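Local coordinates for 3-oxo-glucose-6-phosphate:glutamate aminotransferase (Bacillus subtilis subsp. subtilis, PDB 4K2M), which catalyses the reversible pyridoxal-phosphate-dependent transamination between 3-oxo-glucose 6-phosphate and glutamate that yields kanosamine 6-phosphate, a step in antibiotic synthesis, at residues A[199-204]-A[350-355]; A[354-359]-A[406-411]; A[378-383]-A[412-417]. All coordinates share one frame; numbering follows the deposited sequence.

Contact 1. Residues A[199-204]-A[350-355]. With EDO (1,2-ethanediol), chain G; EDO (1,2-ethanediol), chain D.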
loop_
_atom_site.group_PDB
_atom_site.type_symbol
_atom_site.label_atom_id
_atom_site.label_comp_id
_atom_site.label_asym_id
_atom_site.label_seq_id
_atom_site.Cartn_x
_atom_site.Cartn_y
_atom_site.Cartn_z
ATOM N N HIS A 199 14.262 -10.462 13.613
ATOM C CA HIS A 199 14.868 -9.766 14.745
ATOM C C HIS A 199 13.746 -9.335 15.668
ATOM O O HIS A 199 13.357 -8.169 15.717
ATOM C CB HIS A 199 15.732 -8.597 14.274
ATOM C CG HIS A 199 16.765 -9.026 13.276
ATOM N ND1 HIS A 199 17.430 -10.221 13.386
ATOM C CD2 HIS A 199 17.192 -8.447 12.129
ATOM C CE1 HIS A 199 18.238 -10.369 12.344
ATOM N NE2 HIS A 199 18.109 -9.314 11.568
ATOM N N LEU A 200 13.196 -10.313 16.372
ATOM C CA LEU A 200 11.929 -10.134 17.072
ATOM C C LEU A 200 12.067 -9.220 18.270
ATOM O O LEU A 200 13.026 -9.331 19.054
ATOM C CB LEU A 200 11.407 -11.494 17.535
ATOM C CG LEU A 200 9.948 -11.505 17.990
ATOM C CD1 LEU A 200 9.007 -11.030 16.865
ATOM C CD2 LEU A 200 9.588 -12.931 18.418
ATOM N N TYR A 201 11.093 -8.316 18.388
ATOM C CA TYR A 201 11.009 -7.314 19.450
ATOM C C TYR A 201 12.141 -6.293 19.348
ATOM O O TYR A 201 12.265 -5.421 20.210
ATOM C CB TYR A 201 11.000 -7.963 20.843
ATOM C CG TYR A 201 10.009 -9.104 20.992
ATOM C CD1 TYR A 201 8.778 -9.078 20.354
ATOM C CD2 TYR A 201 10.310 -10.189 21.790
ATOM C CE1 TYR A 201 7.869 -10.129 20.497
ATOM C CE2 TYR A 201 9.417 -11.238 21.936
ATOM C CZ TYR A 201 8.199 -11.193 21.296
ATOM O OH TYR A 201 7.336 -12.254 21.464
ATOM N N GLY A 202 12.954 -6.391 18.294
ATOM C CA GLY A 202 14.087 -5.485 18.113
ATOM C C GLY A 202 15.428 -6.098 18.503
ATOM O O GLY A 202 16.470 -5.442 18.431
ATOM N N LYS A 203 15.409 -7.368 18.891
ATOM C CA LYS A 203 16.642 -8.085 19.256
ATOM C C LYS A 203 17.270 -8.689 18.000
ATOM O O LYS A 203 16.592 -9.337 17.212
ATOM C CB LYS A 203 16.299 -9.217 20.233
ATOM C CG LYS A 203 17.454 -10.112 20.640
ATOM C CD LYS A 203 18.424 -9.406 21.559
ATOM C CE LYS A 203 19.441 -10.405 22.117
ATOM N NZ LYS A 203 20.419 -9.714 23.002
ATOM N N HIS A 204 18.574 -8.492 17.828
ATOM C CA HIS A 204 19.288 -9.005 16.658
ATOM C C HIS A 204 19.491 -10.517 16.784
ATOM O O HIS A 204 20.004 -11.009 17.804
ATOM C CB HIS A 204 20.651 -8.303 16.565
ATOM C CG HIS A 204 21.136 -8.078 15.167
ATOM N ND1 HIS A 204 22.061 -7.106 14.851
ATOM C CD2 HIS A 204 20.820 -8.692 14.004
ATOM C CE1 HIS A 204 22.302 -7.139 13.551
ATOM N NE2 HIS A 204 21.562 -8.093 13.014
ATOM N N TRP A 350 14.829 -2.355 21.126
ATOM C CA TRP A 350 13.764 -2.185 22.107
ATOM C C TRP A 350 12.473 -1.716 21.471
ATOM O O TRP A 350 11.841 -0.761 21.922
ATOM C CB TRP A 350 14.215 -1.232 23.227
ATOM C CG TRP A 350 15.509 -1.699 23.838
ATOM C CD1 TRP A 350 16.744 -1.118 23.698
ATOM C CD2 TRP A 350 15.698 -2.866 24.647
ATOM N NE1 TRP A 350 17.694 -1.867 24.377
ATOM C CE2 TRP A 350 17.072 -2.941 24.966
ATOM C CE3 TRP A 350 14.835 -3.861 25.133
ATOM C CZ2 TRP A 350 17.604 -3.963 25.759
ATOM C CZ3 TRP A 350 15.366 -4.885 25.915
ATOM C CH2 TRP A 350 16.739 -4.924 26.222
ATOM N N HIS A 351 12.066 -2.409 20.411
ATOM C CA HIS A 351 10.758 -2.142 19.838
ATOM C C HIS A 351 9.650 -2.581 20.808
ATOM O O HIS A 351 8.645 -1.887 20.987
ATOM C CB HIS A 351 10.590 -2.881 18.511
ATOM C CG HIS A 351 9.224 -2.720 17.928
ATOM N ND1 HIS A 351 8.731 -1.499 17.524
ATOM C CD2 HIS A 351 8.235 -3.618 17.713
ATOM C CE1 HIS A 351 7.499 -1.653 17.070
ATOM N NE2 HIS A 351 7.173 -2.927 17.174
ATOM N N LEU A 352 9.838 -3.757 21.407
ATOM C CA LEU A 352 8.966 -4.274 22.456
ATOM C C LEU A 352 9.853 -4.698 23.611
ATOM O O LEU A 352 11.029 -4.995 23.402
ATOM C CB LEU A 352 8.119 -5.449 21.932
ATOM C CG LEU A 352 7.011 -5.010 20.953
ATOM C CD1 LEU A 352 6.671 -6.090 19.895
ATOM C CD2 LEU A 352 5.746 -4.583 21.703
ATOM N N PHE A 353 9.300 -4.722 24.825
ATOM C CA PHE A 353 10.087 -5.031 26.021
ATOM C C PHE A 353 9.505 -6.260 26.699
ATOM O O PHE A 353 8.495 -6.163 27.409
ATOM C CB PHE A 353 10.086 -3.863 27.023
ATOM C CG PHE A 353 10.993 -4.106 28.195
ATOM C CD1 PHE A 353 12.341 -3.767 28.114
ATOM C CD2 PHE A 353 10.518 -4.730 29.356
ATOM C CE1 PHE A 353 13.213 -4.032 29.173
ATOM C CE2 PHE A 353 11.382 -4.987 30.429
ATOM C CZ PHE A 353 12.737 -4.643 30.325
ATOM N N PRO A 354 10.124 -7.420 26.471
ATOM C CA PRO A 354 9.568 -8.663 27.021
ATOM C C PRO A 354 10.214 -9.081 28.325
ATOM O O PRO A 354 11.452 -9.110 28.446
ATOM C CB PRO A 354 9.898 -9.698 25.942
ATOM C CG PRO A 354 11.183 -9.197 25.335
ATOM C CD PRO A 354 11.163 -7.668 25.453
ATOM N N ILE A 355 9.376 -9.397 29.309
ATOM C CA ILE A 355 9.859 -10.110 30.485
ATOM C C ILE A 355 9.241 -11.495 30.429
ATOM O O ILE A 355 8.361 -11.751 29.608
ATOM C CB ILE A 355 9.486 -9.411 31.800
ATOM C CG1 ILE A 355 7.977 -9.447 32.028
ATOM C CG2 ILE A 355 9.988 -7.951 31.818
ATOM C CD1 ILE A 355 7.556 -8.853 33.378
HETATM C C1 EDO G . 5.828 -15.249 22.200
HETATM O O1 EDO G . 5.372 -16.147 21.192
HETATM C C2 EDO G . 7.338 -15.356 22.356
HETATM O O2 EDO G . 7.961 -14.799 21.196
HETATM C C1 EDO D . 13.262 -12.022 29.091
HETATM O O1 EDO D . 13.204 -11.194 27.930
HETATM C C2 EDO D . 14.025 -13.300 28.728
HETATM O O2 EDO D . 15.350 -12.945 28.327
#

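Contact 2. Residues A[354-359]-A[406-411]. With EDO (1,2-ethanediol), chain G; EDO (1,2-ethanediol), chain D.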
loop_
_atom_site.group_PDB
_atom_site.type_symbol
_atom_site.label_atom_id
_atom_site.label_comp_id
_atom_site.label_asym_id
_atom_site.label_seq_id
_atom_site.Cartn_x
_atom_site.Cartn_y
_atom_site.Cartn_z
ATOM N N PRO A 354 10.124 -7.420 26.471
ATOM C CA PRO A 354 9.568 -8.663 27.021
ATOM C C PRO A 354 10.214 -9.081 28.325
ATOM O O PRO A 354 11.452 -9.110 28.446
ATOM C CB PRO A 354 9.898 -9.698 25.942
ATOM C CG PRO A 354 11.183 -9.197 25.335
ATOM C CD PRO A 354 11.163 -7.668 25.453
ATOM N N ILE A 355 9.376 -9.397 29.309
ATOM C CA ILE A 355 9.859 -10.110 30.485
ATOM C C ILE A 355 9.241 -11.495 30.429
ATOM O O ILE A 355 8.361 -11.751 29.608
ATOM C CB ILE A 355 9.486 -9.411 31.800
ATOM C CG1 ILE A 355 7.977 -9.447 32.028
ATOM C CG2 ILE A 355 9.988 -7.951 31.818
ATOM C CD1 ILE A 355 7.556 -8.853 33.378
ATOM N N LYS A 356 9.705 -12.415 31.263
ATOM C CA LYS A 356 9.010 -13.703 31.356
ATOM C C LYS A 356 8.528 -13.900 32.783
ATOM O O LYS A 356 9.254 -13.586 33.731
ATOM C CB LYS A 356 9.915 -14.857 30.900
ATOM C CG LYS A 356 10.258 -14.832 29.404
ATOM C CD LYS A 356 11.477 -15.722 29.066
ATOM C CE LYS A 356 11.178 -17.195 29.137
ATOM N NZ LYS A 356 12.419 -18.020 28.855
ATOM N N VAL A 357 7.292 -14.373 32.923
ATOM C CA VAL A 357 6.723 -14.664 34.237
ATOM C C VAL A 357 6.356 -16.144 34.237
ATOM O O VAL A 357 6.465 -16.803 33.205
ATOM C CB VAL A 357 5.482 -13.794 34.512
ATOM C CG1 VAL A 357 5.861 -12.295 34.468
ATOM C CG2 VAL A 357 4.407 -14.076 33.489
ATOM N N ARG A 358 5.922 -16.678 35.373
ATOM C CA ARG A 358 5.492 -18.075 35.400
ATOM C C ARG A 358 4.279 -18.307 34.495
ATOM O O ARG A 358 3.336 -17.504 34.467
ATOM C CB ARG A 358 5.187 -18.527 36.829
ATOM C CG ARG A 358 6.423 -18.758 37.688
ATOM C CD ARG A 358 6.015 -19.073 39.123
ATOM N NE ARG A 358 4.709 -19.728 39.167
ATOM C CZ ARG A 358 4.532 -21.044 39.115
ATOM N NH1 ARG A 358 5.583 -21.848 39.025
ATOM N NH2 ARG A 358 3.305 -21.555 39.154
ATOM N N THR A 359 4.307 -19.412 33.751
ATOM C CA THR A 359 3.201 -19.747 32.855
ATOM C C THR A 359 1.857 -19.736 33.583
ATOM O O THR A 359 0.854 -19.206 33.078
ATOM C CB THR A 359 3.428 -21.140 32.249
ATOM O OG1 THR A 359 4.626 -21.116 31.464
ATOM C CG2 THR A 359 2.255 -21.555 31.376
ATOM N N GLU A 406 7.157 -22.827 22.431
ATOM C CA GLU A 406 5.893 -22.958 23.147
ATOM C C GLU A 406 5.993 -22.542 24.616
ATOM O O GLU A 406 5.100 -21.873 25.152
ATOM C CB GLU A 406 5.348 -24.384 22.995
ATOM C CG GLU A 406 4.778 -24.683 21.600
ATOM C CD GLU A 406 4.798 -26.173 21.276
ATOM O OE1 GLU A 406 4.711 -26.968 22.235
ATOM O OE2 GLU A 406 4.917 -26.555 20.081
ATOM N N LYS A 407 7.079 -22.930 25.272
ATOM C CA LYS A 407 7.266 -22.563 26.673
ATOM C C LYS A 407 7.458 -21.049 26.805
ATOM O O LYS A 407 6.789 -20.407 27.608
ATOM C CB LYS A 407 8.457 -23.321 27.281
ATOM C CG LYS A 407 8.686 -23.066 28.784
ATOM C CD LYS A 407 7.400 -23.297 29.587
ATOM C CE LYS A 407 7.638 -23.108 31.092
ATOM N NZ LYS A 407 6.374 -23.271 31.881
ATOM N N ALA A 408 8.329 -20.471 25.982
ATOM C CA ALA A 408 8.572 -19.024 26.063
ATOM C C ALA A 408 7.304 -18.246 25.732
ATOM O O ALA A 408 7.007 -17.215 26.336
ATOM C CB ALA A 408 9.706 -18.623 25.140
ATOM N N HIS A 409 6.555 -18.747 24.760
ATOM C CA HIS A 409 5.293 -18.141 24.355
ATOM C C HIS A 409 4.289 -18.043 25.505
ATOM O O HIS A 409 3.494 -17.099 25.570
ATOM C CB HIS A 409 4.677 -18.970 23.225
ATOM C CG HIS A 409 3.329 -18.489 22.798
ATOM N ND1 HIS A 409 3.118 -17.227 22.292
ATOM C CD2 HIS A 409 2.124 -19.104 22.793
ATOM C CE1 HIS A 409 1.841 -17.084 21.991
ATOM N NE2 HIS A 409 1.215 -18.209 22.283
ATOM N N SER A 410 4.325 -19.023 26.409
ATOM C CA SER A 410 3.405 -19.061 27.548
ATOM C C SER A 410 3.874 -18.184 28.705
ATOM O O SER A 410 3.116 -17.911 29.642
ATOM C CB SER A 410 3.231 -20.508 28.036
ATOM O OG SER A 410 4.391 -20.933 28.727
ATOM N N GLN A 411 5.121 -17.725 28.640
ATOM C CA GLN A 411 5.697 -16.968 29.752
ATOM C C GLN A 411 5.838 -15.485 29.467
ATOM O O GLN A 411 5.898 -14.672 30.391
ATOM C CB GLN A 411 7.083 -17.517 30.099
ATOM C CG GLN A 411 7.074 -18.886 30.744
ATOM C CD GLN A 411 8.448 -19.267 31.217
ATOM O OE1 GLN A 411 9.268 -19.748 30.441
ATOM N NE2 GLN A 411 8.729 -19.001 32.489
HETATM C C1 EDO G . 5.828 -15.249 22.200
HETATM O O1 EDO G . 5.372 -16.147 21.192
HETATM C C2 EDO G . 7.338 -15.356 22.356
HETATM O O2 EDO G . 7.961 -14.799 21.196
HETATM C C1 EDO D . 13.262 -12.022 29.091
HETATM O O1 EDO D . 13.204 -11.194 27.930
HETATM C C2 EDO D . 14.025 -13.300 28.728
HETATM O O2 EDO D . 15.350 -12.945 28.327
HETATM O O HOH W 1 10.953 -20.209 28.389
HETATM O O HOH W 2 0.618 -18.573 30.407
HETATM O O HOH W 3 6.601 -21.257 34.207
#

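Contact 3. Residues A[378-383]-A[412-417]. With O1G (3-deoxy-3-[(E)-({3-hydroxy-2-methyl-5-[(phosphonooxy)methyl]pyridin-4-yl}methylidene)amino]-6-O-phosphono-alpha-D-gluco pyranose), chain C; EDO (1,2-ethanediol), chain E.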
loop_
_atom_site.group_PDB
_atom_site.type_symbol
_atom_site.label_atom_id
_atom_site.label_comp_id
_atom_site.label_asym_id
_atom_site.label_seq_id
_atom_site.Cartn_x
_atom_site.Cartn_y
_atom_site.Cartn_z
ATOM N N ASP A 378 0.614 -6.601 27.403
ATOM C CA ASP A 378 0.159 -7.326 26.226
ATOM C C ASP A 378 1.099 -8.477 25.942
ATOM O O ASP A 378 2.178 -8.581 26.536
ATOM C CB ASP A 378 0.103 -6.392 25.016
ATOM C CG ASP A 378 -0.970 -6.783 24.019
ATOM O OD1 ASP A 378 -1.446 -7.937 24.069
ATOM O OD2 ASP A 378 -1.322 -5.933 23.177
ATOM N N VAL A 379 0.690 -9.345 25.024
ATOM C CA VAL A 379 1.534 -10.464 24.614
ATOM C C VAL A 379 1.620 -10.473 23.090
ATOM O O VAL A 379 0.650 -10.801 22.416
ATOM C CB VAL A 379 0.996 -11.806 25.159
ATOM C CG1 VAL A 379 1.783 -13.005 24.564
ATOM C CG2 VAL A 379 1.088 -11.845 26.688
ATOM N N TYR A 380 2.765 -10.063 22.547
ATOM C CA TYR A 380 2.998 -10.126 21.095
ATOM C C TYR A 380 3.732 -11.434 20.815
ATOM O O TYR A 380 4.923 -11.544 21.156
ATOM C CB TYR A 380 3.889 -8.942 20.663
ATOM C CG TYR A 380 3.194 -7.586 20.589
ATOM C CD1 TYR A 380 2.581 -7.023 21.706
ATOM C CD2 TYR A 380 3.192 -6.852 19.403
ATOM C CE1 TYR A 380 1.943 -5.779 21.626
ATOM C CE2 TYR A 380 2.586 -5.606 19.319
ATOM C CZ TYR A 380 1.956 -5.077 20.436
ATOM O OH TYR A 380 1.343 -3.843 20.342
ATOM N N TYR A 381 3.093 -12.436 20.195
ATOM C CA TYR A 381 1.745 -12.407 19.628
ATOM C C TYR A 381 0.982 -13.577 20.241
ATOM O O TYR A 381 1.591 -14.491 20.792
ATOM C CB TYR A 381 1.832 -12.537 18.090
ATOM C CG TYR A 381 2.603 -11.360 17.534
ATOM C CD1 TYR A 381 1.952 -10.186 17.204
ATOM C CD2 TYR A 381 3.994 -11.395 17.430
ATOM C CE1 TYR A 381 2.659 -9.071 16.740
ATOM C CE2 TYR A 381 4.713 -10.285 16.974
ATOM C CZ TYR A 381 4.033 -9.134 16.629
ATOM O OH TYR A 381 4.726 -8.027 16.170
ATOM N N PRO A 382 -0.359 -13.548 20.170
ATOM C CA PRO A 382 -1.126 -14.525 20.967
ATOM C C PRO A 382 -1.131 -15.971 20.468
ATOM O O PRO A 382 -1.354 -16.887 21.277
ATOM C CB PRO A 382 -2.550 -13.952 20.954
ATOM C CG PRO A 382 -2.598 -13.070 19.723
ATOM C CD PRO A 382 -1.209 -12.472 19.632
ATOM N N ILE A 383 -0.892 -16.198 19.177
ATOM C CA ILE A 383 -0.978 -17.556 18.635
ATOM C C ILE A 383 0.276 -17.825 17.810
ATOM O O ILE A 383 0.646 -17.017 16.956
ATOM C CB ILE A 383 -2.237 -17.740 17.740
ATOM C CG1 ILE A 383 -3.506 -17.374 18.510
ATOM C CG2 ILE A 383 -2.317 -19.181 17.216
ATOM C CD1 ILE A 383 -4.779 -17.368 17.661
ATOM N N VAL A 412 5.914 -15.133 28.191
ATOM C CA VAL A 412 6.339 -13.779 27.824
ATOM C C VAL A 412 5.260 -12.765 28.150
ATOM O O VAL A 412 4.057 -13.021 27.992
ATOM C CB VAL A 412 6.753 -13.684 26.322
ATOM C CG1 VAL A 412 5.543 -13.896 25.413
ATOM C CG2 VAL A 412 7.439 -12.334 26.025
ATOM N N LEU A 413 5.700 -11.601 28.620
ATOM C CA LEU A 413 4.796 -10.508 28.930
ATOM C C LEU A 413 5.476 -9.217 28.502
ATOM O O LEU A 413 6.616 -8.954 28.891
ATOM C CB LEU A 413 4.516 -10.461 30.439
ATOM C CG LEU A 413 3.472 -9.428 30.846
ATOM C CD1 LEU A 413 2.188 -9.709 30.082
ATOM C CD2 LEU A 413 3.212 -9.475 32.336
ATOM N N HIS A 414 4.784 -8.418 27.699
ATOM C CA HIS A 414 5.355 -7.159 27.240
ATOM C C HIS A 414 4.872 -5.993 28.087
ATOM O O HIS A 414 3.662 -5.860 28.344
ATOM C CB HIS A 414 5.026 -6.946 25.755
ATOM C CG HIS A 414 5.725 -7.920 24.863
ATOM N ND1 HIS A 414 5.085 -8.989 24.268
ATOM C CD2 HIS A 414 7.031 -8.014 24.512
ATOM C CE1 HIS A 414 5.968 -9.686 23.568
ATOM N NE2 HIS A 414 7.153 -9.117 23.701
ATOM N N LEU A 415 5.825 -5.151 28.492
ATOM C CA LEU A 415 5.550 -3.975 29.305
ATOM C C LEU A 415 5.535 -2.749 28.400
ATOM O O LEU A 415 6.251 -2.731 27.399
ATOM C CB LEU A 415 6.650 -3.814 30.349
ATOM C CG LEU A 415 6.896 -5.030 31.232
ATOM C CD1 LEU A 415 7.887 -4.608 32.312
ATOM C CD2 LEU A 415 5.591 -5.520 31.850
ATOM N N PRO A 416 4.748 -1.718 28.750
ATOM C CA PRO A 416 4.694 -0.523 27.895
ATOM C C PRO A 416 6.079 0.072 27.640
ATOM O O PRO A 416 6.867 0.221 28.584
ATOM C CB PRO A 416 3.856 0.460 28.725
ATOM C CG PRO A 416 2.950 -0.434 29.525
ATOM C CD PRO A 416 3.803 -1.627 29.885
ATOM N N LEU A 417 6.384 0.381 26.377
ATOM C CA LEU A 417 7.665 1.011 26.033
ATOM C C LEU A 417 7.547 1.663 24.651
ATOM O O LEU A 417 7.379 0.988 23.638
ATOM C CB LEU A 417 8.826 0.006 26.093
ATOM C CG LEU A 417 10.240 0.635 26.159
ATOM C CD1 LEU A 417 11.289 -0.348 26.696
ATOM C CD2 LEU A 417 10.703 1.169 24.796
HETATM P P O1G C . 4.096 -4.418 7.751
HETATM C C3A O1G C . 6.496 -7.441 12.094
HETATM O O3 O1G C . 6.289 -7.061 13.378
HETATM C C1 O1G C . 1.238 -5.224 14.916
HETATM N "N1'" O1G C . 7.646 -8.702 10.456
HETATM C C2 O1G C . 2.532 -5.836 14.374
HETATM O O2 O1G C . 3.425 -5.835 15.539
HETATM C C9A O1G C . 7.484 -8.368 11.747
HETATM C C2A O1G C . 8.404 -9.012 12.769
HETATM C C3 O1G C . 3.140 -5.054 13.197
HETATM N "N3'" O1G C . 4.190 -5.942 12.669
HETATM O O1 O1G C . 1.481 -3.993 15.616
HETATM C C4 O1G C . 2.081 -4.671 12.144
HETATM O O4 O1G C . 2.742 -3.595 11.449
HETATM C C4A O1G C . 5.690 -6.876 11.121
HETATM C C4B O1G C . 4.621 -5.915 11.464
HETATM C C5 O1G C . 0.897 -4.032 12.869
HETATM O O5 O1G C . 0.338 -4.923 13.841
HETATM C C5A O1G C . 5.876 -7.245 9.792
HETATM C C5T O1G C . 5.078 -6.733 8.582
HETATM C C6 O1G C . -0.297 -3.791 11.988
HETATM C C6A O1G C . 6.864 -8.170 9.491
HETATM O OP1 O1G C . 3.639 -5.241 6.566
HETATM O OP2 O1G C . 4.798 -3.162 7.354
HETATM O OP3 O1G C . 2.977 -4.256 8.805
HETATM O OP4 O1G C . 5.285 -5.308 8.445
HETATM O O6 O1G C . -1.281 -2.998 12.534
HETATM P "P'" O1G C . -2.154 -2.017 11.606
HETATM O OP6 O1G C . -1.169 -1.028 11.020
HETATM O OP7 O1G C . -2.874 -2.847 10.567
HETATM O OP8 O1G C . -3.107 -1.384 12.624
HETATM C C1 EDO E . -0.223 -7.773 19.421
HETATM O O1 EDO E . -1.054 -7.315 18.346
HETATM C C2 EDO E . -1.108 -8.298 20.553
HETATM O O2 EDO E . -2.039 -7.265 20.892
#

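Contact 1. Residues A[199-204]-A[350-355]
In this aspartate-aminotransferase fold, the loop after strand 192-195 of the seven-stranded sheet meets the chain that leads into and starts strand 353-356, close to the cofactor site. Tyr-201 carries the contact with both its carbonyl and its ring. The backbone takes positive phi at Tyr-201 and again at Gly-202, and the Tyr-201 carbonyl faces the turn at His-351. Leu-352 N donates to Tyr-201 O at 3.2 Å along an almost straight line (172°), coming from above the carbonyl plane, while His-351 N adds a weak, bent bond to the same Tyr-201 O at 3.0 Å. One buried acceptor thus holds two successive amides. Gly-202 CA comes within 4.4 Å of Trp-350 N. The Tyr-201 ring, its CG anti to the carbonyl carbon, crosses two apolar side chains obliquely: CD1 meets Leu-352 CD1 at 3.7 Å, and CD2 meets Pro-354 CG at 3.8 Å. Leu-200 CG lies over the centre of one ring face. At the tip, Tyr-201 OH accepts from O2 of an ethanediol at 2.6 Å and bonds to the carbonyl of Tyr-380. His-351, with CG anti to its backbone N and ND1 held by Asn-250, turns its imidazole towards Gln-227, which binds pyridoxal phosphate and accepts from Tyr-201 N through OE1; this places Tyr-201 in the second shell of the cofactor site. Helix 312-329 packs against Trp-350 and Phe-353, and strand 412-415 lies alongside Leu-352, Pro-354 and Ile-355.

Contact 2. Residues A[354-359]-A[406-411]
Thr-359 sets OG1 anti to its carbonyl carbon (chi1 -63°), and Ser-410 holds OG in the crowded position between backbone N and carbonyl carbon (chi1 74°), so the two hydroxyls meet tip to tip. Lys-407, anti at its first torsion and bent at the second, swings its ammonium to the same place. A chain of hydrogen bonds results. Lys-407 NZ donates to Thr-359 OG1 at 2.8 Å, and Thr-359 OG1 donates to Ser-410 OG at 2.8 Å. Ser-410 OG in turn donates to Lys-407 O at 2.7 Å, in the carbonyl plane on a lone pair. The lysine charge would be expected to polarise this chain. Two waters add bridges: one accepts from Thr-359 N and Lys-407 NZ, another donates to Thr-359 O and Ser-410 O. Gln-411 makes a second, two-way grip. Its backbone O accepts a nearly straight bond from Val-357 N at 2.9 Å, and its NE2 donates to Val-357 O at 3.2 Å from above that carbonyl plane. The amide of Gln-411 lies across the aliphatic end of Lys-356, with OE1 3.4 Å from CE. A water bridges Gln-411 OE1 and Lys-356 NZ, while the ammonium also bonds to the Pro-174 carbonyl. Away from the active site, the contact joins the end of strand 353-356 and the loop after it to the C-terminal part of helix 403-411. Strand 354-356 and helix 406-411 run almost at right angles (102°), their axes 8.6 Å apart. Helix 362-373 packs on Val-357, and Ile-355 leans on strand 412-415, which continues directly from helix 403-411.

Contact 3. Residues A[378-383]-A[412-417]
His-414 reaches from strand 412-415 along the backbone of residues 378-380. Its CB rests 3.4 Å from Asp-378 O; ND1 lies 3.1 Å from Tyr-380 N, with Val-379 CA at the ring edge, in plane; CE1 sits 3.2 Å from Tyr-380 O and 3.6 Å from Tyr-380 CB; and beyond it NE2 packs against Tyr-201, which meets His-414 edge-to-face. The Tyr-380 ring turns its edge toward the face of the His-414 ring in an offset edge-to-face pair, planes at 83°. The backbones form one antiparallel hydrogen-bonded bridge: His-414 N donates to Asp-378 O at 2.9 Å, nearly along the C=O axis, and Asp-378 N returns the longer bond to His-414 O at 3.3 Å. Alongside, Val-379 CG1 meets Val-412 CG1 at 4.0 Å, and Val-379 CG2 touches Leu-413 CD1, those two side chains crossing at about a right angle. An ethanediol carbon sits over the centre of a Tyr-380 ring face. A cis peptide follows Tyr-380, and Tyr-381 stands with Tyr-380 CB over one ring face. Its OH hydrogen-bonds to sugar O2 of the external aldimine at 2.6 Å and takes a weak bond from cofactor O3. This is a substrate-binding loop of a sugar aminotransferase, pinned to a small-domain strand at the dimer interface, where Asn-285 of the second subunit packs on Tyr-381 and Thr-100, Tyr-276 and Lys-284 of that subunit also bond to the adduct.

Overall arrangement
From the N terminus, contact 1 comes first: it closes the excursion of about 145 residues between 204 and 350. The same strand then runs into contact 2, which begins where contact 1 ends, sharing Pro-354 and Ile-355, and closes 360-405. Contact 3 closes 384-411; it lies in series with contact 1, which closes before it opens. Contacts 2 and 3 cross, because their segments alternate: 354-359, 378-383, 406-411, 412-417. Helix 403-411 passes directly into strand 412-415, which pairs antiparallel with 353-356 through Ile-355 and Leu-413. Together they tie the cofactor-side loop, the two-stranded sheet with its adjoining helix, and the substrate-binding loop into one unit.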